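Local coordinates for protein KLLA0F20702p (Kluyveromyces lactis, PDB 5Y5A) that probably takes part in bringing telomerase to chromosome ends, as an Est1-family telomerase subunit that pairs with the telomere-binding protein Cdc13, at residues Met310-Phe315 / Phe347-Ile352. Sequence-based numbering, arbitrary orientation.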
loop_
_atom_site.group_PDB
_atom_site.type_symbol
_atom_site.label_atom_id
_atom_site.label_comp_id
_atom_site.label_asym_id
_atom_site.label_seq_id
_atom_site.Cartn_x
_atom_site.Cartn_y
_atom_site.Cartn_z
ATOM N N MET A 310 9.114 -17.896 4.159
ATOM C CA MET A 310 8.266 -16.735 3.922
ATOM C C MET A 310 8.278 -15.757 5.100
ATOM O O MET A 310 8.393 -14.556 4.902
ATOM C CB MET A 310 6.826 -17.162 3.629
ATOM C CG MET A 310 5.897 -15.979 3.330
ATOM S SD MET A 310 4.430 -16.445 2.394
ATOM C CE MET A 310 3.816 -17.797 3.390
ATOM N N GLU A 311 8.165 -16.262 6.324
ATOM C CA GLU A 311 8.111 -15.355 7.469
ATOM C C GLU A 311 9.451 -14.647 7.686
ATOM O O GLU A 311 9.486 -13.474 8.056
ATOM C CB GLU A 311 7.667 -16.104 8.718
ATOM C CG GLU A 311 6.178 -16.425 8.686
ATOM C CD GLU A 311 5.707 -17.225 9.886
ATOM O OE1 GLU A 311 6.559 -17.672 10.681
ATOM O OE2 GLU A 311 4.478 -17.405 10.031
ATOM N N ILE A 312 10.551 -15.341 7.419
ATOM C CA ILE A 312 11.866 -14.705 7.463
ATOM C C ILE A 312 11.964 -13.546 6.464
ATOM O O ILE A 312 12.510 -12.484 6.778
ATOM C CB ILE A 312 12.984 -15.722 7.188
ATOM C CG1 ILE A 312 13.071 -16.708 8.353
ATOM C CG2 ILE A 312 14.320 -15.015 6.983
ATOM C CD1 ILE A 312 14.159 -17.722 8.218
ATOM N N MET A 313 11.418 -13.731 5.271
ATOM C CA MET A 313 11.480 -12.669 4.270
ATOM C C MET A 313 10.558 -11.514 4.636
ATOM O O MET A 313 10.870 -10.366 4.348
ATOM C CB MET A 313 11.146 -13.211 2.887
ATOM C CG MET A 313 12.132 -14.272 2.428
ATOM S SD MET A 313 11.854 -14.785 0.737
ATOM C CE MET A 313 12.293 -16.520 0.850
ATOM N N GLU A 314 9.442 -11.808 5.298
ATOM C CA GLU A 314 8.553 -10.747 5.756
ATOM C C GLU A 314 9.163 -9.964 6.927
ATOM O O GLU A 314 9.004 -8.760 7.023
ATOM C CB GLU A 314 7.195 -11.315 6.175
ATOM C CG GLU A 314 6.222 -10.229 6.581
ATOM C CD GLU A 314 4.979 -10.764 7.259
ATOM O OE1 GLU A 314 4.719 -11.969 7.146
ATOM O OE2 GLU A 314 4.260 -9.968 7.900
ATOM N N PHE A 315 9.867 -10.652 7.815
ATOM C CA PHE A 315 10.307 -10.023 9.048
ATOM C C PHE A 315 11.739 -9.508 9.065
ATOM O O PHE A 315 12.002 -8.474 9.663
ATOM C CB PHE A 315 10.128 -10.997 10.210
ATOM C CG PHE A 315 8.724 -11.075 10.709
ATOM C CD1 PHE A 315 7.781 -11.857 10.060
ATOM C CD2 PHE A 315 8.335 -10.352 11.822
ATOM C CE1 PHE A 315 6.483 -11.923 10.520
ATOM C CE2 PHE A 315 7.038 -10.418 12.286
ATOM C CZ PHE A 315 6.111 -11.207 11.636
ATOM N N PHE A 347 19.074 -12.311 2.780
ATOM C CA PHE A 347 19.649 -12.383 1.437
ATOM C C PHE A 347 19.780 -13.828 1.012
ATOM O O PHE A 347 19.536 -14.151 -0.150
ATOM C CB PHE A 347 21.005 -11.665 1.367
ATOM C CG PHE A 347 20.897 -10.164 1.169
ATOM C CD1 PHE A 347 20.101 -9.393 2.002
ATOM C CD2 PHE A 347 21.607 -9.527 0.158
ATOM C CE1 PHE A 347 20.008 -8.012 1.822
ATOM C CE2 PHE A 347 21.515 -8.150 -0.034
ATOM C CZ PHE A 347 20.730 -7.390 0.800
ATOM N N ASP A 348 20.133 -14.706 1.950
ATOM C CA ASP A 348 20.249 -16.137 1.641
ATOM C C ASP A 348 18.898 -16.750 1.272
ATOM O O ASP A 348 18.799 -17.502 0.302
ATOM C CB ASP A 348 20.864 -16.908 2.816
ATOM C CG ASP A 348 22.377 -16.723 2.915
ATOM O OD1 ASP A 348 22.951 -15.936 2.124
ATOM O OD2 ASP A 348 22.994 -17.357 3.794
ATOM N N LYS A 349 17.860 -16.434 2.045
ATOM C CA LYS A 349 16.516 -16.932 1.747
ATOM C C LYS A 349 16.068 -16.435 0.366
ATOM O O LYS A 349 15.491 -17.184 -0.417
ATOM C CB LYS A 349 15.515 -16.495 2.821
ATOM C CG LYS A 349 15.708 -17.163 4.189
ATOM C CD LYS A 349 15.668 -18.677 4.071
ATOM C CE LYS A 349 15.766 -19.347 5.416
ATOM N NZ LYS A 349 15.809 -20.834 5.290
ATOM N N ILE A 350 16.363 -15.180 0.063
ATOM C CA ILE A 350 15.999 -14.609 -1.235
ATOM C C ILE A 350 16.691 -15.374 -2.379
ATOM O O ILE A 350 16.063 -15.696 -3.384
ATOM C CB ILE A 350 16.338 -13.105 -1.293
ATOM C CG1 ILE A 350 15.411 -12.321 -0.356
ATOM C CG2 ILE A 350 16.226 -12.554 -2.725
ATOM C CD1 ILE A 350 15.711 -10.827 -0.294
ATOM N N GLU A 351 17.964 -15.708 -2.199
ATOM C CA GLU A 351 18.730 -16.415 -3.226
ATOM C C GLU A 351 18.270 -17.860 -3.387
ATOM O O GLU A 351 18.140 -18.364 -4.500
ATOM C CB GLU A 351 20.222 -16.363 -2.886
ATOM C CG GLU A 351 21.131 -17.123 -3.816
ATOM C CD GLU A 351 22.591 -16.778 -3.581
ATOM O OE1 GLU A 351 22.882 -16.025 -2.622
ATOM O OE2 GLU A 351 23.445 -17.241 -4.360
ATOM N N ILE A 352 17.996 -18.520 -2.267
ATOM C CA ILE A 352 17.721 -19.952 -2.276
ATOM C C ILE A 352 16.224 -20.270 -2.402
ATOM O O ILE A 352 15.844 -21.314 -2.942
ATOM C CB ILE A 352 18.292 -20.613 -0.988
ATOM C CG1 ILE A 352 19.805 -20.385 -0.907
ATOM C CG2 ILE A 352 17.969 -22.098 -0.919
ATOM C CD1 ILE A 352 20.466 -21.035 0.294
#
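K349 lies across I312 and M313 where two helices of the Est1 DNA/RNA-binding region, an all-helical part related to TPR folds, cross and pack. The short helix 306-315 meets the long helix 339-379 with local axes 9.6 Å apart and N-to-C directions 130° apart, steeply inclined but nearer antiparallel than parallel. M313 and K349 have the closest CA atoms across the pair, and no hydrogen bond links the two segments.

The aliphatic stem of K349 does most of the work on its side. A bend at chi2 (-56°) turns the chain after CG, and it then runs extended past I312, which it crosses at about a right angle. Both branches of the isoleucine are used: CG2 of I312 sits against CG of K349 at 3.8 Å, while CD1 of I312 reaches CE of K349 at 3.6 Å. The amino group goes on beyond this apolar strip and is hydrogen-bonded to N309, one turn before M313 on the short helix. The lysine thus grips helix 306-315 twice, with its methylenes and with its charged end.

On the flank of K349 toward I350, M313 stretches out from its own helix and bends at chi3 (-145°). Its sulfur makes a loose apolar contact with I350, SD to CG1 at 4.5 Å. M313 also touches R353, N357 and I361 farther along helix 339-379, whereas I350 turns to F401, H404 and V409 of helix 385-410, tying a third helix into this buried layer. At the tip of M313, the methyl CE rests 3.8 Å from CB of K349 and 3.5 Å from the backbone O of K349.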